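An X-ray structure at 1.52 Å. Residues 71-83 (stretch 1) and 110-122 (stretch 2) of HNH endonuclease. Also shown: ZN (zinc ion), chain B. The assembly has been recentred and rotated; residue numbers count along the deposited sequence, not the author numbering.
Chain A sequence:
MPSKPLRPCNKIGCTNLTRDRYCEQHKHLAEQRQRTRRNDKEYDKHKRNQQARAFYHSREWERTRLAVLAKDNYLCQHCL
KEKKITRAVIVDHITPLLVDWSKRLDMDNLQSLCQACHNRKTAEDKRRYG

Stretch 1 (71-83) KDNYLCQHCLKEK
Stretch 2 (110-122) LQSLCQACHNRKT

The two stretches of this HNH endonuclease fold around a zinc ion as matching CxxC units. In stretch 1, a type I' turn from Asp72 to Leu75, with Asn73 and Tyr74 at positive phi, leads into helix 77-81; in stretch 2, strand 110-113 leads into helix 115-122. The helix axes run nearly perpendicular (94°, closest approach 9.7 Å), and Cys76 lies beside Leu113, CA to CA 4.2 Å.

Zinc is held by SG of Cys76, Cys79 and Cys117 at 2.3 Å and by SG of Cys114 at 2.4 Å. Chi1 is t in Cys76, p in Cys114 and m in Cys79 and Cys117, turning all four sulfurs to the metal. The first cysteine of each pair also caps its helix: Cys76 SG accepts from Cys79 N (3.4 Å), and Cys114 SG from Cys117 N (3.4 Å). Cys76 SG further accepts from Cys114 N (3.3 Å), tying the two knuckles together.

Beside the metal, Gln77 N donates to Ser112 O (2.9 Å, 170°). Asp72, chi1 m, points toward the strand, where its OD2 accepts from both Ser112 OG (2.7 Å) and Ser112 N (3.1 Å); Ser112 is also m. Lys71 (t, t, p, p) curls back so that NZ forms a salt bridge with Asp72 OD1 (2.9 Å).

His78 (m, chi2 -164°) lays one ring face against Leu113 (m, t), whose CD2 sits 3.6 Å from the ring centroid. At the ring edge, His78 NE2 donates to OE1 of Gln111 (m, t, chi3 -77°) at 2.8 Å, while a water 2.8 Å from His78 ND1 also bonds Cys117 O and Arg120 NE. Arg120 (t, t, p, chi4 177°) meets Glu82 (m, t, chi3 -48°) in a two-pronged salt bridge, NH1 to OE2 2.9 Å and NH2 to OE1 3.0 Å.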

ATOM      1  N   LYS A  71      10.750  -9.136  -4.729  1.00 15.70           N
ATOM      2  CA  LYS A  71      10.486 -10.250  -3.786  1.00 18.05           C
ATOM      3  C   LYS A  71       9.285 -11.062  -4.233  1.00 17.54           C
ATOM      4  O   LYS A  71       9.282 -12.286  -4.138  1.00 19.23           O
ATOM      5  CB  LYS A  71      10.268  -9.714  -2.357  1.00 21.52           C
ATOM      6  CG  LYS A  71       9.695 -10.718  -1.365  1.00 26.11           C
ATOM      7  CD  LYS A  71       9.333 -10.057  -0.054  1.00 30.77           C
ATOM      8  CE  LYS A  71       7.994  -9.347  -0.114  1.00 28.41           C
ATOM      9  NZ  LYS A  71       6.827 -10.277  -0.062  1.00 26.02           N
ATOM     10  N   ASP A  72       8.273 -10.361  -4.728  1.00 15.90           N
ATOM     11  CA  ASP A  72       7.027 -10.962  -5.188  1.00 15.66           C
ATOM     12  C   ASP A  72       7.096 -11.485  -6.632  1.00 16.35           C
ATOM     13  O   ASP A  72       6.097 -11.968  -7.177  1.00 16.82           O
ATOM     14  CB  ASP A  72       5.891  -9.939  -5.045  1.00 15.23           C
ATOM     15  CG  ASP A  72       5.485  -9.712  -3.608  1.00 15.78           C
ATOM     16  OD1 ASP A  72       5.872 -10.538  -2.737  1.00 17.69           O
ATOM     17  OD2 ASP A  72       4.777  -8.719  -3.349  1.00 16.18           O
ATOM     18  N   ASN A  73       8.254 -11.347  -7.276  1.00 16.60           N
ATOM     19  CA  ASN A  73       8.420 -11.729  -8.677  1.00 18.49           C
ATOM     20  C   ASN A  73       7.370 -11.094  -9.585  1.00 17.03           C
ATOM     21  O   ASN A  73       6.930 -11.685 -10.557  1.00 19.19           O
ATOM     22  CB  ASN A  73       8.384 -13.258  -8.815  1.00 24.07           C
ATOM     23  CG  ASN A  73       9.554 -13.930  -8.129  1.00 33.17           C
ATOM     24  OD1 ASN A  73      10.698 -13.488  -8.255  1.00 41.00           O
ATOM     25  ND2 ASN A  73       9.278 -15.006  -7.400  1.00 44.03           N
ATOM     26  N   TYR A  74       6.980  -9.870  -9.250  1.00 15.51           N
ATOM     27  CA  TYR A  74       6.033  -9.082 -10.023  1.00 15.58           C
ATOM     28  C   TYR A  74       4.677  -9.767 -10.170  1.00 15.59           C
ATOM     29  O   TYR A  74       3.935  -9.470 -11.094  1.00 16.72           O
ATOM     30  CB  TYR A  74       6.639  -8.660 -11.379  1.00 17.94           C
ATOM     31  CG  TYR A  74       7.591  -7.495 -11.238  1.00 21.29           C
ATOM     32  CD1 TYR A  74       8.869  -7.695 -10.773  1.00 21.33           C
ATOM     33  CD2 TYR A  74       7.189  -6.198 -11.537  1.00 23.23           C
ATOM     34  CE1 TYR A  74       9.761  -6.640 -10.609  1.00 21.61           C
ATOM     35  CE2 TYR A  74       8.063  -5.132 -11.395  1.00 22.48           C
ATOM     36  CZ  TYR A  74       9.349  -5.360 -10.924  1.00 25.36           C
ATOM     37  OH  TYR A  74      10.212  -4.289 -10.771  1.00 32.33           O
ATOM     38  N   LEU A  75       4.354 -10.671  -9.256  1.00 14.99           N
ATOM     39  CA  LEU A  75       3.054 -11.337  -9.253  1.00 15.24           C
ATOM     40  C   LEU A  75       2.120 -10.807  -8.180  1.00 15.20           C
ATOM     41  O   LEU A  75       2.536 -10.554  -7.054  1.00 14.01           O
ATOM     42  CB  LEU A  75       3.212 -12.837  -9.022  1.00 16.91           C
ATOM     43  CG  LEU A  75       3.970 -13.583 -10.115  1.00 18.87           C
ATOM     44  CD1 LEU A  75       4.057 -15.043  -9.733  1.00 21.63           C
ATOM     45  CD2 LEU A  75       3.287 -13.419 -11.468  1.00 21.32           C
ATOM     46  N   CYS A  76       0.847 -10.689  -8.524  1.00 14.30           N
ATOM     47  CA  CYS A  76      -0.175 -10.322  -7.556  1.00 12.86           C
ATOM     48  C   CYS A  76      -0.254 -11.371  -6.465  1.00 13.61           C
ATOM     49  O   CYS A  76      -0.497 -12.536  -6.740  1.00 15.08           O
ATOM     50  CB  CYS A  76      -1.529 -10.173  -8.217  1.00 13.86           C
ATOM     51  SG  CYS A  76      -2.859  -9.849  -7.043  1.00 13.77           S
ATOM     52  N   GLN A  77      -0.044 -10.958  -5.220  1.00 12.73           N
ATOM     53  CA  GLN A  77      -0.002 -11.903  -4.094  1.00 13.74           C
ATOM     54  C   GLN A  77      -1.366 -12.403  -3.675  1.00 14.67           C
ATOM     55  O   GLN A  77      -1.473 -13.493  -3.130  1.00 15.85           O
ATOM     56  CB  GLN A  77       0.758 -11.270  -2.914  1.00 14.44           C
ATOM     57  CG  GLN A  77       2.205 -10.947  -3.252  1.00 15.28           C
ATOM     58  CD  GLN A  77       2.992 -12.176  -3.659  1.00 17.52           C
ATOM     59  OE1 GLN A  77       3.393 -12.341  -4.820  1.00 20.43           O
ATOM     60  NE2 GLN A  77       3.194 -13.065  -2.714  1.00 17.95           N
ATOM     61  N   HIS A  78      -2.416 -11.635  -3.927  1.00 14.68           N
ATOM     62  CA  HIS A  78      -3.762 -12.119  -3.630  1.00 14.56           C
ATOM     63  C   HIS A  78      -4.190 -13.150  -4.648  1.00 15.35           C
ATOM     64  O   HIS A  78      -4.700 -14.197  -4.275  1.00 16.74           O
ATOM     65  CB  HIS A  78      -4.738 -10.963  -3.567  1.00 14.53           C
ATOM     66  CG  HIS A  78      -4.538 -10.102  -2.370  1.00 14.69           C
ATOM     67  ND1 HIS A  78      -5.484  -9.212  -1.937  1.00 16.98           N
ATOM     68  CD2 HIS A  78      -3.516 -10.026  -1.484  1.00 13.45           C
ATOM     69  CE1 HIS A  78      -5.045  -8.599  -0.853  1.00 16.25           C
ATOM     70  NE2 HIS A  78      -3.848  -9.074  -0.563  1.00 14.74           N
ATOM     71  N   CYS A  79      -3.941 -12.881  -5.922  1.00 14.81           N
ATOM     72  CA  CYS A  79      -4.201 -13.873  -6.957  1.00 15.83           C
ATOM     73  C   CYS A  79      -3.410 -15.147  -6.693  1.00 16.96           C
ATOM     74  O   CYS A  79      -3.952 -16.247  -6.809  1.00 17.93           O
ATOM     75  CB  CYS A  79      -3.838 -13.316  -8.335  1.00 16.45           C
ATOM     76  SG  CYS A  79      -5.059 -12.229  -9.105  1.00 16.80           S
ATOM     77  N   LEU A  80      -2.151 -15.013  -6.296  1.00 16.56           N
ATOM     78  CA  LEU A  80      -1.328 -16.201  -6.053  1.00 18.72           C
ATOM     79  C   LEU A  80      -1.933 -17.077  -4.948  1.00 19.69           C
ATOM     80  O   LEU A  80      -1.975 -18.312  -5.063  1.00 21.48           O
ATOM     81  CB  LEU A  80       0.111 -15.793  -5.692  1.00 20.27           C
ATOM     82  CG  LEU A  80       1.165 -16.900  -5.703  1.00 22.48           C
ATOM     83  CD1 LEU A  80       1.324 -17.499  -7.087  1.00 23.59           C
ATOM     84  CD2 LEU A  80       2.490 -16.337  -5.207  1.00 23.01           C
ATOM     85  N   LYS A  81      -2.418 -16.451  -3.889  1.00 19.49           N
ATOM     86  CA  LYS A  81      -3.063 -17.190  -2.804  1.00 21.35           C
ATOM     87  C   LYS A  81      -4.341 -17.868  -3.224  1.00 21.79           C
ATOM     88  O   LYS A  81      -4.689 -18.912  -2.669  1.00 23.78           O
ATOM     89  CB  LYS A  81      -3.267 -16.290  -1.609  1.00 24.09           C
ATOM     90  CG  LYS A  81      -1.909 -15.992  -0.989  1.00 32.44           C
ATOM     91  CD  LYS A  81      -1.928 -15.070   0.215  1.00 38.70           C
ATOM     92  CE  LYS A  81      -0.564 -14.406   0.384  1.00 43.80           C
ATOM     93  NZ  LYS A  81      -0.300 -13.867   1.746  1.00 46.59           N
ATOM     94  N   GLU A  82      -4.995 -17.307  -4.232  1.00 19.77           N
ATOM     95  CA  GLU A  82      -6.180 -17.891  -4.863  1.00 21.15           C
ATOM     96  C   GLU A  82      -5.830 -18.799  -6.039  1.00 20.47           C
ATOM     97  O   GLU A  82      -6.692 -19.124  -6.851  1.00 22.29           O
ATOM     98  CB  GLU A  82      -7.116 -16.773  -5.322  1.00 22.49           C
ATOM     99  CG  GLU A  82      -7.649 -15.971  -4.156  1.00 22.32           C
ATOM    100  CD  GLU A  82      -8.557 -14.839  -4.594  1.00 25.30           C
ATOM    101  OE1 GLU A  82      -8.179 -14.093  -5.513  1.00 26.99           O
ATOM    102  OE2 GLU A  82      -9.641 -14.694  -4.001  1.00 27.47           O
ATOM    103  N   LYS A  83      -4.564 -19.198  -6.143  1.00 19.63           N
ATOM    104  CA  LYS A  83      -4.103 -20.114  -7.190  1.00 20.89           C
ATOM    105  C   LYS A  83      -4.270 -19.574  -8.614  1.00 21.02           C
ATOM    106  O   LYS A  83      -4.671 -20.283  -9.538  1.00 21.82           O
ATOM    107  CB  LYS A  83      -4.749 -21.505  -7.014  1.00 23.88           C
ATOM    108  CG  LYS A  83      -4.485 -22.107  -5.645  1.00 29.31           C
ATOM    109  CD  LYS A  83      -5.034 -23.515  -5.529  1.00 36.14           C
ATOM    110  CE  LYS A  83      -4.614 -24.179  -4.227  1.00 43.93           C
ATOM    111  NZ  LYS A  83      -5.101 -25.590  -4.131  1.00 48.84           N
ATOM    112  N   LEU A 110       3.434  -4.718   3.039  1.00 11.98           N
ATOM    113  CA  LEU A 110       3.338  -4.323   1.623  1.00 12.86           C
ATOM    114  C   LEU A 110       3.110  -5.535   0.727  1.00 13.13           C
ATOM    115  O   LEU A 110       3.763  -6.564   0.905  1.00 14.14           O
ATOM    116  CB  LEU A 110       4.626  -3.598   1.204  1.00 13.05           C
ATOM    117  CG  LEU A 110       4.804  -2.221   1.826  1.00 13.87           C
ATOM    118  CD1 LEU A 110       6.236  -1.754   1.666  1.00 14.12           C
ATOM    119  CD2 LEU A 110       3.820  -1.213   1.274  1.00 13.97           C
ATOM    120  N   GLN A 111       2.186  -5.415  -0.226  1.00 12.67           N
ATOM    121  CA  GLN A 111       1.934  -6.490  -1.176  1.00 12.71           C
ATOM    122  C   GLN A 111       1.819  -5.967  -2.595  1.00 12.71           C
ATOM    123  O   GLN A 111       1.207  -4.936  -2.840  1.00 13.62           O
ATOM    124  CB  GLN A 111       0.660  -7.258  -0.835  1.00 13.42           C
ATOM    125  CG  GLN A 111       0.622  -7.848   0.549  1.00 14.43           C
ATOM    126  CD  GLN A 111      -0.642  -8.657   0.760  1.00 13.54           C
ATOM    127  OE1 GLN A 111      -1.723  -8.094   0.969  1.00 14.93           O
ATOM    128  NE2 GLN A 111      -0.515  -9.969   0.694  1.00 14.42           N
ATOM    129  N   SER A 112       2.376  -6.726  -3.526  1.00 12.67           N
ATOM    130  CA  SER A 112       2.185  -6.456  -4.944  1.00 12.47           C
ATOM    131  C   SER A 112       0.817  -6.984  -5.355  1.00 12.18           C
ATOM    132  O   SER A 112       0.477  -8.124  -5.023  1.00 12.80           O
ATOM    133  CB  SER A 112       3.257  -7.179  -5.758  1.00 12.88           C
ATOM    134  OG  SER A 112       4.567  -6.841  -5.298  1.00 14.22           O
ATOM    135  N   LEU A 113       0.038  -6.149  -6.053  1.00 11.82           N
ATOM    136  CA  LEU A 113      -1.358  -6.458  -6.413  1.00 12.41           C
ATOM    137  C   LEU A 113      -1.650  -6.103  -7.858  1.00 12.61           C
ATOM    138  O   LEU A 113      -1.074  -5.169  -8.410  1.00 13.26           O
ATOM    139  CB  LEU A 113      -2.349  -5.678  -5.540  1.00 12.99           C
ATOM    140  CG  LEU A 113      -2.299  -5.923  -4.021  1.00 13.59           C
ATOM    141  CD1 LEU A 113      -3.316  -5.033  -3.339  1.00 14.41           C
ATOM    142  CD2 LEU A 113      -2.543  -7.385  -3.690  1.00 14.08           C
ATOM    143  N   CYS A 114      -2.566  -6.868  -8.456  1.00 13.29           N
ATOM    144  CA  CYS A 114      -3.168  -6.492  -9.725  1.00 14.34           C
ATOM    145  C   CYS A 114      -4.252  -5.447  -9.464  1.00 15.89           C
ATOM    146  O   CYS A 114      -4.609  -5.163  -8.324  1.00 14.91           O
ATOM    147  CB  CYS A 114      -3.747  -7.719 -10.440  1.00 14.62           C
ATOM    148  SG  CYS A 114      -5.253  -8.387  -9.727  1.00 15.38           S
ATOM    149  N   GLN A 115      -4.769  -4.842 -10.520  1.00 15.28           N
ATOM    150  CA  GLN A 115      -5.775  -3.803 -10.347  1.00 15.51           C
ATOM    151  C   GLN A 115      -7.048  -4.335  -9.696  1.00 14.78           C
ATOM    152  O   GLN A 115      -7.635  -3.686  -8.836  1.00 15.02           O
ATOM    153  CB  GLN A 115      -6.112  -3.159 -11.688  1.00 16.42           C
ATOM    154  CG  GLN A 115      -7.318  -2.249 -11.610  1.00 17.10           C
ATOM    155  CD  GLN A 115      -7.597  -1.564 -12.912  1.00 18.54           C
ATOM    156  OE1 GLN A 115      -6.712  -1.452 -13.761  1.00 18.57           O
ATOM    157  NE2 GLN A 115      -8.822  -1.079 -13.071  1.00 20.80           N
ATOM    158  N   ALA A 116      -7.513  -5.496 -10.138  1.00 14.40           N
ATOM    159  CA  ALA A 116      -8.736  -6.070  -9.600  1.00 15.08           C
ATOM    160  C   ALA A 116      -8.617  -6.348  -8.115  1.00 15.23           C
ATOM    161  O   ALA A 116      -9.544  -6.083  -7.354  1.00 16.68           O
ATOM    162  CB  ALA A 116      -9.139  -7.333 -10.355  1.00 16.74           C
ATOM    163  N   CYS A 117      -7.469  -6.880  -7.697  1.00 15.06           N
ATOM    164  CA  CYS A 117      -7.241  -7.139  -6.280  1.00 14.59           C
ATOM    165  C   CYS A 117      -7.074  -5.848  -5.490  1.00 13.59           C
ATOM    166  O   CYS A 117      -7.509  -5.767  -4.361  1.00 14.32           O
ATOM    167  CB  CYS A 117      -6.052  -8.065  -6.086  1.00 13.93           C
ATOM    168  SG  CYS A 117      -6.455  -9.764  -6.588  1.00 15.14           S
ATOM    169  N   HIS A 118      -6.474  -4.823  -6.078  1.00 14.85           N
ATOM    170  CA  HIS A 118      -6.390  -3.525  -5.399  1.00 15.24           C
ATOM    171  C   HIS A 118      -7.783  -2.929  -5.196  1.00 15.59           C
ATOM    172  O   HIS A 118      -8.103  -2.382  -4.138  1.00 16.45           O
ATOM    173  CB  HIS A 118      -5.509  -2.553  -6.173  1.00 16.18           C
ATOM    174  CG  HIS A 118      -5.324  -1.242  -5.474  1.00 19.49           C
ATOM    175  ND1 HIS A 118      -5.952  -0.091  -5.890  1.00 28.56           N
ATOM    176  CD2 HIS A 118      -4.604  -0.903  -4.378  1.00 21.28           C
ATOM    177  CE1 HIS A 118      -5.613   0.904  -5.088  1.00 27.09           C
ATOM    178  NE2 HIS A 118      -4.789   0.440  -4.170  1.00 22.91           N
ATOM    179  N   ASN A 119      -8.640  -3.056  -6.212  1.00 15.80           N
ATOM    180  CA  ASN A 119     -10.016  -2.591  -6.107  1.00 17.77           C
ATOM    181  C   ASN A 119     -10.789  -3.348  -5.035  1.00 16.58           C
ATOM    182  O   ASN A 119     -11.514  -2.749  -4.226  1.00 17.11           O
ATOM    183  CB  ASN A 119     -10.696  -2.744  -7.467  1.00 21.84           C
ATOM    184  CG  ASN A 119     -12.092  -2.174  -7.486  1.00 30.78           C
ATOM    185  OD1 ASN A 119     -12.276  -0.952  -7.432  1.00 37.78           O
ATOM    186  ND2 ASN A 119     -13.090  -3.049  -7.560  1.00 35.95           N
ATOM    187  N   ARG A 120     -10.636  -4.665  -5.003  1.00 15.67           N
ATOM    188  CA  ARG A 120     -11.286  -5.478  -3.984  1.00 15.59           C
ATOM    189  C   ARG A 120     -10.809  -5.069  -2.602  1.00 16.13           C
ATOM    190  O   ARG A 120     -11.608  -4.921  -1.681  1.00 16.27           O
ATOM    191  CB  ARG A 120     -11.022  -6.973  -4.225  1.00 15.88           C
ATOM    192  CG  ARG A 120     -11.485  -7.874  -3.105  1.00 16.93           C
ATOM    193  CD  ARG A 120     -11.407  -9.345  -3.438  1.00 16.77           C
ATOM    194  NE  ARG A 120     -10.058  -9.783  -3.792  1.00 16.33           N
ATOM    195  CZ  ARG A 120      -9.721 -11.041  -4.069  1.00 17.29           C
ATOM    196  NH1 ARG A 120     -10.633 -12.011  -4.038  1.00 19.35           N
ATOM    197  NH2 ARG A 120      -8.463 -11.342  -4.376  1.00 17.57           N
ATOM    198  N   LYS A 121      -9.497  -4.911  -2.457  1.00 15.29           N
ATOM    199  CA  LYS A 121      -8.910  -4.555  -1.164  1.00 15.14           C
ATOM    200  C   LYS A 121      -9.394  -3.190  -0.712  1.00 15.13           C
ATOM    201  O   LYS A 121      -9.611  -2.965   0.484  1.00 15.88           O
ATOM    202  CB  LYS A 121      -7.389  -4.572  -1.207  1.00 15.13           C
ATOM    203  CG  LYS A 121      -6.744  -4.189   0.129  1.00 17.52           C
ATOM    204  CD  LYS A 121      -5.266  -4.476   0.160  1.00 18.52           C
ATOM    205  CE  LYS A 121      -4.703  -4.083   1.520  1.00 17.25           C
ATOM    206  NZ  LYS A 121      -4.772  -2.627   1.809  1.00 17.93           N
ATOM    207  N   THR A 122      -9.576  -2.266  -1.649  1.00 15.97           N
ATOM    208  CA  THR A 122     -10.082  -0.933  -1.298  1.00 17.37           C
ATOM    209  C   THR A 122     -11.459  -1.035  -0.650  1.00 15.73           C
ATOM    210  O   THR A 122     -11.729  -0.387   0.360  1.00 16.55           O
ATOM    211  CB  THR A 122     -10.114  -0.019  -2.527  1.00 19.28           C
ATOM    212  OG1 THR A 122      -8.771   0.194  -2.970  1.00 20.14           O
ATOM    213  CG2 THR A 122     -10.774   1.324  -2.213  1.00 20.52           C
TER
HETATM  214 ZN    ZN B 800      -4.823 -10.133  -8.211  1.00 15.03          ZN
HETATM  215  O   HOH W   1       4.297  -8.984  -0.604  1.00 20.92           O
HETATM  216  O   HOH W   2       5.672  -8.944   2.303  1.00 29.47           O
HETATM  217  O   HOH W   3      -7.832  -8.236  -3.053  1.00 14.60           O